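Local coordinates for COG1633: Uncharacterized conserved protein (Magnetospirillum magnetotacticum, PDB 2OH3) that is of uncharacterised function but belongs to the rubrerythrin family of the ferritin clan and binds a zinc ion within its four-helix fold, at residues F9-I14 and E65-M70. Sequence-based numbering, arbitrary orientation.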
ATOM      1  N   PHE A   9       6.939 -17.982   6.262  1.00 36.55           N
ATOM      2  CA  PHE A   9       8.073 -17.383   5.544  1.00 36.98           C
ATOM      3  C   PHE A   9       7.821 -17.302   4.027  1.00 37.64           C
ATOM      4  O   PHE A   9       7.995 -16.242   3.416  1.00 38.53           O
ATOM      5  CB  PHE A   9       9.365 -18.132   5.837  1.00 37.29           C
ATOM      6  CG  PHE A   9      10.585 -17.565   5.128  1.00 36.54           C
ATOM      7  CD1 PHE A   9      11.285 -16.508   5.661  1.00 35.70           C
ATOM      8  CD2 PHE A   9      11.020 -18.103   3.924  1.00 36.86           C
ATOM      9  CE1 PHE A   9      12.388 -16.001   5.024  1.00 34.53           C
ATOM     10  CE2 PHE A   9      12.105 -17.579   3.274  1.00 35.75           C
ATOM     11  CZ  PHE A   9      12.797 -16.559   3.820  1.00 37.14           C
ATOM     12  N   LEU A  10       7.381 -18.411   3.434  1.00 37.10           N
ATOM     13  CA  LEU A  10       7.104 -18.440   2.010  1.00 36.90           C
ATOM     14  C   LEU A  10       5.965 -17.469   1.642  1.00 36.61           C
ATOM     15  O   LEU A  10       6.040 -16.821   0.608  1.00 37.96           O
ATOM     16  CB  LEU A  10       6.802 -19.855   1.554  1.00 36.65           C
ATOM     17  CG  LEU A  10       8.014 -20.810   1.692  1.00 35.59           C
ATOM     18  CD1 LEU A  10       7.595 -22.192   1.247  1.00 34.90           C
ATOM     19  CD2 LEU A  10       9.239 -20.301   0.905  1.00 36.04           C
ATOM     20  N   ALA A  11       4.963 -17.327   2.498  1.00 36.46           N
ATOM     21  CA  ALA A  11       3.889 -16.343   2.286  1.00 36.45           C
ATOM     22  C   ALA A  11       4.438 -14.944   2.280  1.00 37.59           C
ATOM     23  O   ALA A  11       4.049 -14.117   1.436  1.00 36.78           O
ATOM     24  CB  ALA A  11       2.770 -16.486   3.342  1.00 36.67           C
ATOM     25  N   HIS A  12       5.354 -14.663   3.202  1.00 38.44           N
ATOM     26  CA  HIS A  12       6.003 -13.368   3.226  1.00 38.72           C
ATOM     27  C   HIS A  12       6.818 -13.144   1.950  1.00 38.52           C
ATOM     28  O   HIS A  12       6.671 -12.149   1.238  1.00 39.04           O
ATOM     29  CB  HIS A  12       6.894 -13.215   4.453  1.00 38.61           C
ATOM     30  CG  HIS A  12       6.187 -12.669   5.649  1.00 40.67           C
ATOM     31  ND1 HIS A  12       5.436 -13.459   6.505  1.00 43.61           N
ATOM     32  CD2 HIS A  12       6.144 -11.415   6.163  1.00 42.08           C
ATOM     33  CE1 HIS A  12       4.951 -12.712   7.480  1.00 42.68           C
ATOM     34  NE2 HIS A  12       5.360 -11.470   7.294  1.00 42.53           N
ATOM     35  N   ALA A  13       7.664 -14.094   1.626  1.00 38.85           N
ATOM     36  CA  ALA A  13       8.486 -13.971   0.450  1.00 37.77           C
ATOM     37  C   ALA A  13       7.689 -13.752  -0.837  1.00 38.58           C
ATOM     38  O   ALA A  13       8.058 -12.897  -1.647  1.00 38.70           O
ATOM     39  CB  ALA A  13       9.413 -15.187   0.343  1.00 38.66           C
ATOM     40  N   ILE A  14       6.603 -14.498  -1.049  1.00 38.15           N
ATOM     41  CA  ILE A  14       5.789 -14.328  -2.242  1.00 39.01           C
ATOM     42  C   ILE A  14       5.174 -12.928  -2.273  1.00 38.48           C
ATOM     43  O   ILE A  14       5.095 -12.271  -3.310  1.00 38.47           O
ATOM     44  CB  ILE A  14       4.642 -15.353  -2.314  1.00 39.28           C
ATOM     45  CG1 ILE A  14       5.206 -16.722  -2.596  1.00 41.91           C
ATOM     46  CG2 ILE A  14       3.692 -15.021  -3.443  1.00 43.04           C
ATOM     47  CD1 ILE A  14       4.165 -17.837  -2.505  1.00 43.65           C
ATOM     48  N   GLU A  65       0.026 -25.097   2.686  1.00 40.47           N
ATOM     49  CA  GLU A  65      -1.093 -24.189   2.822  1.00 40.92           C
ATOM     50  C   GLU A  65      -0.532 -22.887   3.380  1.00 39.96           C
ATOM     51  O   GLU A  65       0.002 -22.867   4.498  1.00 39.64           O
ATOM     52  CB  GLU A  65      -2.128 -24.772   3.768  1.00 41.24           C
ATOM     53  CG  GLU A  65      -3.487 -24.169   3.595  1.00 45.15           C
ATOM     54  CD  GLU A  65      -4.378 -24.419   4.787  1.00 49.20           C
ATOM     55  OE1 GLU A  65      -4.248 -25.490   5.435  1.00 51.25           O
ATOM     56  OE2 GLU A  65      -5.201 -23.521   5.070  1.00 53.59           O
ATOM     57  N   LEU A  66      -0.618 -21.810   2.605  1.00 39.78           N
ATOM     58  CA  LEU A  66      -0.009 -20.547   3.029  1.00 39.40           C
ATOM     59  C   LEU A  66      -1.021 -19.680   3.774  1.00 39.71           C
ATOM     60  O   LEU A  66      -2.190 -19.669   3.410  1.00 38.37           O
ATOM     61  CB  LEU A  66       0.535 -19.788   1.823  1.00 40.10           C
ATOM     62  CG  LEU A  66       1.686 -20.372   0.998  1.00 40.10           C
ATOM     63  CD1 LEU A  66       2.194 -19.339   0.003  1.00 40.78           C
ATOM     64  CD2 LEU A  66       2.854 -20.873   1.836  1.00 41.29           C
ATOM     65  N   PRO A  67      -0.582 -18.948   4.824  1.00 40.02           N
ATOM     66  CA  PRO A  67      -1.507 -18.013   5.444  1.00 40.71           C
ATOM     67  C   PRO A  67      -1.662 -16.780   4.581  1.00 41.55           C
ATOM     68  O   PRO A  67      -0.728 -16.383   3.876  1.00 41.32           O
ATOM     69  CB  PRO A  67      -0.839 -17.683   6.793  1.00 40.86           C
ATOM     70  CG  PRO A  67       0.618 -17.902   6.576  1.00 40.61           C
ATOM     71  CD  PRO A  67       0.744 -18.944   5.477  1.00 40.12           C
ATOM     72  N   LYS A  68      -2.859 -16.217   4.608  1.00 42.39           N
ATOM     73  CA  LYS A  68      -3.136 -14.921   4.011  1.00 42.84           C
ATOM     74  C   LYS A  68      -2.552 -13.877   4.967  1.00 42.17           C
ATOM     75  O   LYS A  68      -2.836 -13.895   6.163  1.00 43.17           O
ATOM     76  CB  LYS A  68      -4.660 -14.730   3.842  1.00 43.37           C
ATOM     77  CG  LYS A  68      -5.084 -13.361   3.284  1.00 44.84           C
ATOM     78  CD  LYS A  68      -6.599 -13.263   3.105  1.00 44.76           C
ATOM     79  N   LEU A  69      -1.708 -13.005   4.434  1.00 40.67           N
ATOM     80  CA  LEU A  69      -1.047 -11.941   5.184  1.00 39.64           C
ATOM     81  C   LEU A  69      -1.833 -10.647   5.090  1.00 38.45           C
ATOM     82  O   LEU A  69      -2.580 -10.435   4.136  1.00 38.74           O
ATOM     83  CB  LEU A  69       0.327 -11.662   4.576  1.00 39.92           C
ATOM     84  CG  LEU A  69       1.314 -12.805   4.527  1.00 40.05           C
ATOM     85  CD1 LEU A  69       2.641 -12.222   4.103  1.00 41.25           C
ATOM     86  CD2 LEU A  69       1.422 -13.477   5.876  1.00 43.00           C
HETATM   87  N   MSE A  70      -1.634  -9.783   6.075  1.00 37.77           N
HETATM   88  CA  MSE A  70      -2.221  -8.447   6.064  0.50 36.77           C
HETATM   89  C   MSE A  70      -1.329  -7.516   5.251  1.00 37.10           C
HETATM   90  O   MSE A  70      -0.116  -7.667   5.250  1.00 36.57           O
HETATM   91  CB  MSE A  70      -2.355  -7.928   7.488  0.50 36.58           C
HETATM   92  CG  MSE A  70      -3.183  -8.827   8.409  0.50 34.87           C
HETATM   93 SE   MSE A  70      -5.044  -8.944   7.936  0.38 29.82          SE
HETATM   94  CE  MSE A  70      -5.068 -10.392   6.773  0.50 30.70           C
TER
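A11 meets L66, P67 and L69 at once, and apolar packing around its CB makes up the middle of this contact. The CB of A11 lies 3.8 Å from P67 CD, while CB of L66 and CG of L69 also come within van der Waals range. A backbone carbonyl approaches the same methyl, P67 O lying 3.5 Å from A11 CB in van der Waals contact. The loop backbone runs close to the helix here, L66 CA lying 5.8 Å from A11 CA. L66 and L69 straddle this alanine. Of the L66 methyls, CD1 touches I14 CD1 at 3.5 Å, the two side chains crossing at about a right angle, and also lies near A11 CA, whereas CD2 lies against L10 CB at 4.1 Å.

The second kind of interaction is CH-pi. L69 CD1 sits 3.9 Å from the centroid of the H12 ring and 11° off its normal, which places the methyl over the face. The same methyl packs against backbone, 3.6 Å from A11 O. H12 ND1 is hydrogen-bonded to E8 O, one turn back, which helps fix the ring's rotation, and Y111 of helix 94-118 stacks with the ring.

The arrangement is plain packing: the loop between helix 37-61 and helix 94-118 lies on the face of helix 6-33 turned away from the interior of a ferritin-like four-helix bundle, with the H12 side chain about 14 Å from the zinc ion. I14 and L66 both touch S61 of helix 37-61, while F9 and A13 of the same helical segment pack into the bundle against helices 94-118 and 122-148.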